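PDB 4BXM: ERPC from Borrelia burgdorferi, which probably binds complement factor H as an outer surface lipoprotein, and so probably shields the Lyme disease spirochaete from host complement. Local coordinates for residues A[22-30]-A[143-152]; A[45-55]-A[68-79]. One frame throughout, in Å; residues are numbered along the deposited sequence.

In the fold
Contact 1 begins at the N terminus, in strand 21-29. The chain then runs through strand 35-45 into contact 2, where residues 45-55 and 68-79 pair as a hairpin, close a loop of 12 residues and run into the start of helix 79-88. Only after strands 114-122 and 125-134 does residue range 143-152 return to the first strand, closing a loop of 112 residues within which contact 2 is nested. Both contacts belong to one antiparallel sheet, in which strand 35-45 separates strand 21-29 from strand 50-56. Their centres lie about 16 Å apart, yet they meet: the Tyr145 and Phe71 rings pack edge-to-face, and Ile26 CG2 touches Leu54 CD1.

Contact 1 of 2, residues A[22-30]-A[143-152]; sequences FTVKIKNKN and VEYAILLEDL
Ile26 and Ile147 meet at the apolar centre, Ile26 CG1 lying 3.9 Å from Ile147 CG1. With its CG1 anti to the backbone N (chi1 -176°), Ile26 carries CD1 on to the Tyr145 ring, 3.6 Å from Tyr145 CD1. Asn28 lays only its CB against the same ring, whose hydroxyl is bonded to Glu103. Toward the start of strand 21-29, the Val24 and Ile147 side chains cross at about a right angle, Val24 CG2 lying 3.7 Å from Ile147 CG2, while Val24 CG1 reaches Asp151 CB in the first turn of helix 149-156. A branched aliphatic residue suits this buried strand position, since its two branches let Val24 touch Ile147 and Asp151 at once.

The strands themselves are antiparallel. Lys27 and Ala146 form a hydrogen-bonded pair, with Lys27 N to Ala146 O at 2.7 Å and Ala146 N to Lys27 O at 2.6 Å, and Lys29 and Glu144 make a second. From Ile26 back toward Val24 the backbones separate, and a water takes over, donating to Lys25 O and Asp151 OD2 and accepting from Leu148 N at 2.7 Å.

At the polar edge Lys29 and Glu144 run side by side, ending in a long salt bridge, Lys29 NZ to Glu144 OE1 at 3.4 Å; Lys27 turns its amine to Asp37 instead. The first and last regular strands are thus joined mainly by backbone bonds and aliphatic packing, with the weak ion pair probably adding little.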
loop_
_atom_site.group_PDB
_atom_site.type_symbol
_atom_site.label_atom_id
_atom_site.label_comp_id
_atom_site.label_asym_id
_atom_site.label_seq_id
_atom_site.Cartn_x
_atom_site.Cartn_y
_atom_site.Cartn_z
ATOM N N PHE A 22 -3.124 -2.409 -11.993
ATOM C CA PHE A 22 -3.373 -0.950 -12.099
ATOM C C PHE A 22 -2.403 -0.250 -11.147
ATOM O O PHE A 22 -1.767 -0.889 -10.270
ATOM C CB PHE A 22 -4.847 -0.632 -11.858
ATOM C CG PHE A 22 -5.304 -0.884 -10.435
ATOM C CD1 PHE A 22 -5.006 0.054 -9.417
ATOM C CD2 PHE A 22 -5.939 -2.041 -10.091
ATOM C CE1 PHE A 22 -5.391 -0.209 -8.088
ATOM C CE2 PHE A 22 -6.351 -2.282 -8.776
ATOM C CZ PHE A 22 -6.058 -1.367 -7.769
ATOM N N THR A 23 -2.287 1.044 -11.315
ATOM C CA THR A 23 -1.268 1.819 -10.671
ATOM C C THR A 23 -1.985 2.989 -10.054
ATOM O O THR A 23 -2.876 3.605 -10.694
ATOM C CB THR A 23 -0.169 2.219 -11.678
ATOM O OG1 THR A 23 0.535 1.041 -12.069
ATOM C CG2 THR A 23 0.837 3.140 -11.071
ATOM N N VAL A 24 -1.671 3.250 -8.783
ATOM C CA VAL A 24 -2.214 4.426 -8.103
ATOM C C VAL A 24 -1.100 5.104 -7.388
ATOM O O VAL A 24 -0.132 4.465 -6.987
ATOM C CB VAL A 24 -3.407 4.123 -7.115
ATOM C CG1 VAL A 24 -4.642 3.666 -7.861
ATOM C CG2 VAL A 24 -3.026 3.149 -5.962
ATOM N N LYS A 25 -1.236 6.433 -7.225
ATOM C CA LYS A 25 -0.299 7.244 -6.498
ATOM C C LYS A 25 -0.516 6.979 -5.016
ATOM O O LYS A 25 -1.657 6.799 -4.541
ATOM C CB LYS A 25 -0.495 8.720 -6.781
ATOM C CG LYS A 25 -0.194 9.056 -8.238
ATOM C CD LYS A 25 0.607 10.332 -8.316
ATOM C CE LYS A 25 0.905 10.730 -9.756
ATOM N NZ LYS A 25 -0.204 11.594 -10.230
ATOM N N ILE A 26 0.588 6.934 -4.296
ATOM C CA ILE A 26 0.482 6.676 -2.889
ATOM C C ILE A 26 1.221 7.731 -2.129
ATOM O O ILE A 26 2.329 8.061 -2.458
ATOM C CB ILE A 26 0.996 5.321 -2.488
ATOM C CG1 ILE A 26 0.758 5.078 -0.978
ATOM C CG2 ILE A 26 2.449 5.136 -2.834
ATOM C CD1 ILE A 26 0.960 3.617 -0.651
ATOM N N LYS A 27 0.563 8.233 -1.120
ATOM C CA LYS A 27 1.179 9.233 -0.211
ATOM C C LYS A 27 1.498 8.639 1.148
ATOM O O LYS A 27 0.732 7.754 1.644
ATOM C CB LYS A 27 0.183 10.350 0.038
ATOM C CG LYS A 27 -0.107 11.247 -1.121
ATOM C CD LYS A 27 -1.310 12.123 -0.727
ATOM C CE LYS A 27 -1.865 12.950 -1.852
ATOM N NZ LYS A 27 -0.804 13.834 -2.406
ATOM N N ASN A 28 2.570 9.094 1.760
ATOM C CA ASN A 28 2.857 8.758 3.134
ATOM C C ASN A 28 3.092 9.890 4.138
ATOM O O ASN A 28 3.394 11.008 3.801
ATOM C CB ASN A 28 3.997 7.774 3.241
ATOM C CG ASN A 28 5.321 8.403 3.014
ATOM O OD1 ASN A 28 5.400 9.472 2.511
ATOM N ND2 ASN A 28 6.359 7.727 3.382
ATOM N N LYS A 29 2.982 9.519 5.396
ATOM C CA LYS A 29 3.154 10.400 6.495
ATOM C C LYS A 29 4.085 9.778 7.500
ATOM O O LYS A 29 3.980 8.632 7.859
ATOM C CB LYS A 29 1.821 10.604 7.110
ATOM C CG LYS A 29 1.776 11.626 8.185
ATOM C CD LYS A 29 0.415 12.255 8.168
ATOM C CE LYS A 29 0.085 12.808 9.507
ATOM N NZ LYS A 29 -1.027 12.045 10.035
ATOM N N ASN A 30 5.010 10.574 7.971
ATOM C CA ASN A 30 6.024 10.081 8.876
ATOM C C ASN A 30 5.984 10.382 10.376
ATOM O O ASN A 30 7.009 10.313 11.017
ATOM C CB ASN A 30 7.351 10.493 8.341
ATOM C CG ASN A 30 8.096 9.347 7.831
ATOM O OD1 ASN A 30 8.030 8.294 8.398
ATOM N ND2 ASN A 30 8.806 9.536 6.757
ATOM N N VAL A 143 4.555 4.466 10.316
ATOM C CA VAL A 143 4.250 5.156 9.059
ATOM C C VAL A 143 2.757 5.047 8.739
ATOM O O VAL A 143 2.053 4.060 9.084
ATOM C CB VAL A 143 5.138 4.501 7.962
ATOM C CG1 VAL A 143 4.439 3.229 7.506
ATOM C CG2 VAL A 143 5.423 5.391 6.765
ATOM N N GLU A 144 2.225 6.046 8.084
ATOM C CA GLU A 144 0.841 5.990 7.682
ATOM C C GLU A 144 0.783 6.258 6.187
ATOM O O GLU A 144 1.573 7.047 5.665
ATOM C CB GLU A 144 0.020 7.006 8.455
ATOM C CG GLU A 144 -1.494 6.829 8.305
ATOM C CD GLU A 144 -2.302 7.971 8.906
ATOM O OE1 GLU A 144 -1.723 8.681 9.765
ATOM O OE2 GLU A 144 -3.509 8.156 8.542
ATOM N N TYR A 145 -0.148 5.624 5.492
ATOM C CA TYR A 145 -0.175 5.724 4.054
ATOM C C TYR A 145 -1.539 6.233 3.667
ATOM O O TYR A 145 -2.501 5.956 4.344
ATOM C CB TYR A 145 0.123 4.378 3.317
ATOM C CG TYR A 145 1.548 3.939 3.429
ATOM C CD1 TYR A 145 2.502 4.408 2.546
ATOM C CD2 TYR A 145 1.949 3.053 4.396
ATOM C CE1 TYR A 145 3.834 4.048 2.666
ATOM C CE2 TYR A 145 3.250 2.638 4.475
ATOM C CZ TYR A 145 4.200 3.131 3.607
ATOM O OH TYR A 145 5.547 2.816 3.691
ATOM N N ALA A 146 -1.610 6.922 2.524
ATOM C CA ALA A 146 -2.904 7.306 1.926
ATOM C C ALA A 146 -2.925 7.240 0.416
ATOM O O ALA A 146 -1.912 7.477 -0.290
ATOM C CB ALA A 146 -3.331 8.693 2.404
ATOM N N ILE A 147 -4.095 6.882 -0.069
ATOM C CA ILE A 147 -4.323 6.679 -1.500
ATOM C C ILE A 147 -5.685 7.241 -1.833
ATOM O O ILE A 147 -6.669 6.935 -1.174
ATOM C CB ILE A 147 -4.387 5.170 -1.904
ATOM C CG1 ILE A 147 -3.032 4.522 -1.728
ATOM C CG2 ILE A 147 -4.838 5.072 -3.342
ATOM C CD1 ILE A 147 -2.997 3.011 -1.581
ATOM N N LEU A 148 -5.795 7.946 -2.940
ATOM C CA LEU A 148 -7.092 8.497 -3.301
ATOM C C LEU A 148 -8.210 7.467 -3.438
ATOM O O LEU A 148 -8.136 6.475 -4.129
ATOM C CB LEU A 148 -6.959 9.343 -4.593
ATOM C CG LEU A 148 -8.074 10.326 -4.922
ATOM C CD1 LEU A 148 -8.215 11.399 -3.830
ATOM C CD2 LEU A 148 -7.743 10.972 -6.266
ATOM N N LEU A 149 -9.297 7.717 -2.770
ATOM C CA LEU A 149 -10.363 6.754 -2.699
ATOM C C LEU A 149 -10.988 6.463 -4.051
ATOM O O LEU A 149 -11.358 5.303 -4.343
ATOM C CB LEU A 149 -11.428 7.240 -1.709
ATOM C CG LEU A 149 -12.708 6.398 -1.742
ATOM C CD1 LEU A 149 -12.468 4.954 -1.350
ATOM C CD2 LEU A 149 -13.694 7.050 -0.812
ATOM N N GLU A 150 -11.083 7.504 -4.897
ATOM C CA GLU A 150 -11.704 7.334 -6.218
ATOM C C GLU A 150 -10.871 6.533 -7.135
ATOM O O GLU A 150 -11.409 5.757 -7.862
ATOM C CB GLU A 150 -12.022 8.689 -6.861
ATOM C CG GLU A 150 -13.445 9.101 -6.457
ATOM C CD GLU A 150 -14.480 8.062 -6.913
ATOM O OE1 GLU A 150 -14.415 7.687 -8.113
ATOM O OE2 GLU A 150 -15.321 7.604 -6.087
ATOM N N ASP A 151 -9.560 6.718 -7.069
ATOM C CA ASP A 151 -8.589 5.884 -7.817
ATOM C C ASP A 151 -8.755 4.391 -7.576
ATOM O O ASP A 151 -8.668 3.621 -8.526
ATOM C CB ASP A 151 -7.154 6.235 -7.469
ATOM C CG ASP A 151 -6.704 7.531 -8.074
ATOM O OD1 ASP A 151 -7.387 7.943 -9.048
ATOM O OD2 ASP A 151 -5.668 8.111 -7.571
ATOM N N LEU A 152 -8.980 4.005 -6.303
ATOM C CA LEU A 152 -9.167 2.611 -5.911
ATOM C C LEU A 152 -10.517 2.086 -6.358
ATOM O O LEU A 152 -10.611 0.995 -6.920
ATOM C CB LEU A 152 -8.998 2.461 -4.372
ATOM C CG LEU A 152 -7.570 2.627 -3.837
ATOM C CD1 LEU A 152 -7.521 2.883 -2.330
ATOM C CD2 LEU A 152 -6.746 1.382 -4.180
HETATM O O HOH W 1 -3.982 8.114 -4.942
#

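Contact 2 of 2, residues A[45-55]-A[68-79]; sequences KEEDGIETGLN and TATFFSLEESEV
Thr52 faces both Phe71 and Phe72 in a classic beta bulge within the antiparallel hairpin of strands 50-56 and 67-74. Among the backbone bonds, Thr52 O takes Phe71 N at 2.8 Å and Phe72 N only weakly, while Thr52 N bonds Phe72 O. Regular hydrogen-bonded pairs flank the bulge: Ile50 with Leu74, and Leu54 with Ala69.

In apolar packing, Leu54 CD2 meets Phe71 CD1 at 3.8 Å, and Ile50 CB rests against Leu74 CG.

Side-chain hydrogen bonds link the face that carries Glu51 and Asn55: Thr70 OG1 donates to Glu51 OE2, and Thr68 OG1 to Asn55 OD1 from above the amide plane. Thr52 OG1 donates to Phe72 O at 3.0 Å, a bond that holds it over the Phe72 ring and at the Phe71 edge.

Charge gathers away from the hairpin turn, where the 46-49 turn meets Glu76. Asp48 OD1 accepts from Glu76 N at 2.7 Å. At Gly49 a CB would run into Leu74 O and, at phi 79°, press on the preceding carbonyl. Lys45 NZ donates to Glu46 O and Gly49 O, which fixes its end. Glu76 OE1 is gripped twice, by Lys45 NZ on its syn lone pair at 2.6 Å and by Gly49 N on its anti lone pair at 2.7 Å.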
loop_
_atom_site.group_PDB
_atom_site.type_symbol
_atom_site.label_atom_id
_atom_site.label_comp_id
_atom_site.label_asym_id
_atom_site.label_seq_id
_atom_site.Cartn_x
_atom_site.Cartn_y
_atom_site.Cartn_z
ATOM N N LYS A 45 -3.480 -8.577 -9.660
ATOM C CA LYS A 45 -4.184 -9.814 -9.354
ATOM C C LYS A 45 -3.378 -11.050 -9.851
ATOM O O LYS A 45 -3.121 -11.186 -11.059
ATOM C CB LYS A 45 -5.602 -9.839 -9.936
ATOM C CG LYS A 45 -6.367 -11.131 -9.600
ATOM C CD LYS A 45 -6.890 -11.055 -8.152
ATOM C CE LYS A 45 -7.696 -12.320 -7.746
ATOM N NZ LYS A 45 -6.782 -13.483 -7.487
ATOM N N GLU A 46 -3.017 -11.955 -8.925
ATOM C CA GLU A 46 -2.182 -13.094 -9.268
ATOM C C GLU A 46 -3.065 -14.329 -9.207
ATOM O O GLU A 46 -4.250 -14.275 -8.920
ATOM C CB GLU A 46 -0.976 -13.202 -8.284
ATOM C CG GLU A 46 -0.076 -11.984 -8.352
ATOM C CD GLU A 46 1.241 -12.105 -7.585
ATOM O OE1 GLU A 46 1.345 -12.819 -6.554
ATOM O OE2 GLU A 46 2.168 -11.449 -8.061
ATOM N N GLU A 47 -2.485 -15.484 -9.449
ATOM C CA GLU A 47 -3.345 -16.682 -9.420
ATOM C C GLU A 47 -3.857 -16.920 -7.987
ATOM O O GLU A 47 -4.993 -17.180 -7.791
ATOM C CB GLU A 47 -2.535 -17.889 -9.835
ATOM C CG GLU A 47 -3.454 -19.057 -10.112
ATOM C CD GLU A 47 -2.941 -20.200 -9.371
ATOM O OE1 GLU A 47 -3.225 -20.246 -8.152
ATOM O OE2 GLU A 47 -2.110 -20.926 -9.963
ATOM N N ASP A 48 -2.990 -16.783 -6.989
ATOM C CA ASP A 48 -3.417 -16.849 -5.609
ATOM C C ASP A 48 -3.368 -15.483 -5.006
ATOM O O ASP A 48 -2.321 -15.011 -4.636
ATOM C CB ASP A 48 -2.447 -17.717 -4.798
ATOM C CG ASP A 48 -2.871 -17.861 -3.330
ATOM O OD1 ASP A 48 -3.965 -17.457 -2.934
ATOM O OD2 ASP A 48 -2.057 -18.358 -2.552
ATOM N N GLY A 49 -4.503 -14.813 -4.887
ATOM C CA GLY A 49 -4.450 -13.486 -4.262
ATOM C C GLY A 49 -3.974 -12.295 -5.082
ATOM O O GLY A 49 -4.182 -12.225 -6.279
ATOM N N ILE A 50 -3.423 -11.325 -4.363
ATOM C CA ILE A 50 -2.946 -10.013 -4.843
ATOM C C ILE A 50 -1.529 -9.694 -4.347
ATOM O O ILE A 50 -1.182 -10.005 -3.224
ATOM C CB ILE A 50 -3.932 -8.866 -4.424
ATOM C CG1 ILE A 50 -5.251 -9.016 -5.193
ATOM C CG2 ILE A 50 -3.352 -7.520 -4.756
ATOM C CD1 ILE A 50 -6.427 -8.223 -4.648
ATOM N N GLU A 51 -0.674 -9.162 -5.219
ATOM C CA GLU A 51 0.617 -8.560 -4.877
ATOM C C GLU A 51 0.621 -7.059 -5.166
ATOM O O GLU A 51 0.056 -6.564 -6.175
ATOM C CB GLU A 51 1.792 -9.279 -5.569
ATOM C CG GLU A 51 3.181 -8.615 -5.328
ATOM C CD GLU A 51 4.386 -9.445 -5.816
ATOM O OE1 GLU A 51 4.161 -10.561 -6.355
ATOM O OE2 GLU A 51 5.579 -9.006 -5.641
ATOM N N THR A 52 1.201 -6.270 -4.253
ATOM C CA THR A 52 1.424 -4.867 -4.551
ATOM C C THR A 52 2.879 -4.576 -4.548
ATOM O O THR A 52 3.673 -5.135 -3.768
ATOM C CB THR A 52 0.714 -3.910 -3.573
ATOM O OG1 THR A 52 1.234 -4.049 -2.230
ATOM C CG2 THR A 52 -0.762 -4.235 -3.535
ATOM N N GLY A 53 3.244 -3.612 -5.359
ATOM C CA GLY A 53 4.616 -3.195 -5.452
ATOM C C GLY A 53 4.690 -1.672 -5.427
ATOM O O GLY A 53 3.780 -0.963 -5.811
ATOM N N LEU A 54 5.755 -1.182 -4.870
ATOM C CA LEU A 54 5.958 0.218 -4.753
ATOM C C LEU A 54 7.127 0.650 -5.605
ATOM O O LEU A 54 8.169 0.040 -5.553
ATOM C CB LEU A 54 6.229 0.560 -3.292
ATOM C CG LEU A 54 6.582 1.988 -2.830
ATOM C CD1 LEU A 54 5.369 2.895 -2.887
ATOM C CD2 LEU A 54 7.055 1.951 -1.345
ATOM N N ASN A 55 6.908 1.692 -6.369
ATOM C CA ASN A 55 7.863 2.349 -7.225
ATOM C C ASN A 55 8.043 3.746 -6.690
ATOM O O ASN A 55 7.115 4.485 -6.590
ATOM C CB ASN A 55 7.326 2.411 -8.631
ATOM C CG ASN A 55 7.348 1.085 -9.311
ATOM O OD1 ASN A 55 8.123 0.241 -8.985
ATOM N ND2 ASN A 55 6.481 0.900 -10.225
ATOM N N THR A 68 12.101 0.090 -6.515
ATOM C CA THR A 68 11.021 -0.805 -6.938
ATOM C C THR A 68 11.055 -2.145 -6.172
ATOM O O THR A 68 12.026 -2.863 -6.279
ATOM C CB THR A 68 11.118 -1.137 -8.444
ATOM O OG1 THR A 68 10.894 0.024 -9.202
ATOM C CG2 THR A 68 10.013 -2.155 -8.873
ATOM N N ALA A 69 9.978 -2.496 -5.476
ATOM C CA ALA A 69 9.922 -3.716 -4.673
ATOM C C ALA A 69 8.495 -4.019 -4.272
ATOM O O ALA A 69 7.654 -3.122 -4.235
ATOM C CB ALA A 69 10.823 -3.637 -3.440
ATOM N N THR A 70 8.215 -5.303 -4.048
ATOM C CA THR A 70 7.031 -5.729 -3.337
ATOM C C THR A 70 6.834 -4.866 -2.096
ATOM O O THR A 70 7.777 -4.620 -1.362
ATOM C CB THR A 70 7.140 -7.194 -2.896
ATOM O OG1 THR A 70 7.500 -7.928 -4.041
ATOM C CG2 THR A 70 5.743 -7.750 -2.503
ATOM N N PHE A 71 5.611 -4.399 -1.937
ATOM C CA PHE A 71 5.164 -3.632 -0.807
ATOM C C PHE A 71 4.457 -4.558 0.183
ATOM O O PHE A 71 4.824 -4.620 1.317
ATOM C CB PHE A 71 4.206 -2.550 -1.300
ATOM C CG PHE A 71 3.806 -1.532 -0.272
ATOM C CD1 PHE A 71 4.729 -0.613 0.227
ATOM C CD2 PHE A 71 2.489 -1.364 0.057
ATOM C CE1 PHE A 71 4.361 0.378 1.153
ATOM C CE2 PHE A 71 2.072 -0.355 0.951
ATOM C CZ PHE A 71 3.032 0.480 1.541
ATOM N N PHE A 72 3.435 -5.257 -0.288
ATOM C CA PHE A 72 2.826 -6.368 0.449
ATOM C C PHE A 72 2.106 -7.295 -0.471
ATOM O O PHE A 72 1.783 -6.917 -1.630
ATOM C CB PHE A 72 1.855 -5.892 1.558
ATOM C CG PHE A 72 0.621 -5.101 1.097
ATOM C CD1 PHE A 72 -0.449 -5.726 0.469
ATOM C CD2 PHE A 72 0.491 -3.776 1.398
ATOM C CE1 PHE A 72 -1.525 -4.996 0.050
ATOM C CE2 PHE A 72 -0.614 -3.042 1.073
ATOM C CZ PHE A 72 -1.651 -3.653 0.424
ATOM N N SER A 73 1.739 -8.452 0.067
ATOM C CA SER A 73 0.935 -9.358 -0.692
ATOM C C SER A 73 -0.071 -10.038 0.199
ATOM O O SER A 73 0.059 -10.047 1.434
ATOM C CB SER A 73 1.884 -10.352 -1.455
ATOM O OG SER A 73 2.458 -11.137 -0.471
ATOM N N LEU A 74 -1.075 -10.651 -0.400
ATOM C CA LEU A 74 -2.117 -11.337 0.374
ATOM C C LEU A 74 -2.619 -12.502 -0.464
ATOM O O LEU A 74 -2.600 -12.471 -1.696
ATOM C CB LEU A 74 -3.304 -10.377 0.689
ATOM C CG LEU A 74 -3.958 -9.641 -0.504
ATOM C CD1 LEU A 74 -5.425 -9.965 -0.672
ATOM C CD2 LEU A 74 -3.768 -8.129 -0.272
ATOM N N GLU A 75 -3.177 -13.470 0.188
ATOM C CA GLU A 75 -3.606 -14.652 -0.484
ATOM C C GLU A 75 -5.069 -14.574 -0.913
ATOM O O GLU A 75 -5.838 -13.672 -0.489
ATOM C CB GLU A 75 -3.273 -15.868 0.446
ATOM C CG GLU A 75 -4.314 -16.147 1.496
ATOM C CD GLU A 75 -4.031 -17.450 2.286
ATOM O OE1 GLU A 75 -2.983 -17.492 2.944
ATOM O OE2 GLU A 75 -4.836 -18.426 2.214
ATOM N N GLU A 76 -5.501 -15.570 -1.674
ATOM C CA GLU A 76 -6.811 -15.526 -2.319
ATOM C C GLU A 76 -7.927 -15.327 -1.375
ATOM O O GLU A 76 -8.839 -14.506 -1.620
ATOM C CB GLU A 76 -7.059 -16.799 -3.198
ATOM C CG GLU A 76 -8.305 -16.718 -4.102
ATOM C CD GLU A 76 -8.157 -15.706 -5.264
ATOM O OE1 GLU A 76 -7.027 -15.262 -5.647
ATOM O OE2 GLU A 76 -9.195 -15.316 -5.826
ATOM N N SER A 77 -7.895 -16.053 -0.273
ATOM C CA SER A 77 -8.948 -15.967 0.718
ATOM C C SER A 77 -9.087 -14.564 1.365
ATOM O O SER A 77 -10.120 -14.255 2.005
ATOM C CB SER A 77 -8.692 -17.008 1.854
ATOM O OG SER A 77 -7.464 -16.678 2.496
ATOM N N GLU A 78 -8.060 -13.721 1.293
ATOM C CA GLU A 78 -8.239 -12.350 1.806
ATOM C C GLU A 78 -8.632 -11.320 0.718
ATOM O O GLU A 78 -8.784 -10.112 0.975
ATOM C CB GLU A 78 -6.960 -11.939 2.462
ATOM C CG GLU A 78 -6.653 -12.643 3.779
ATOM C CD GLU A 78 -7.628 -12.273 4.853
ATOM O OE1 GLU A 78 -7.949 -11.095 4.963
ATOM O OE2 GLU A 78 -8.029 -13.196 5.581
ATOM N N VAL A 79 -8.750 -11.779 -0.513
ATOM C CA VAL A 79 -9.083 -10.898 -1.624
ATOM C C VAL A 79 -10.375 -10.103 -1.454
ATOM O O VAL A 79 -10.377 -8.860 -1.677
ATOM C CB VAL A 79 -9.119 -11.653 -2.983
ATOM C CG1 VAL A 79 -9.732 -10.763 -4.082
ATOM C CG2 VAL A 79 -7.730 -11.967 -3.393
HETATM O O HOH W 2 -0.065 -13.098 -3.344
#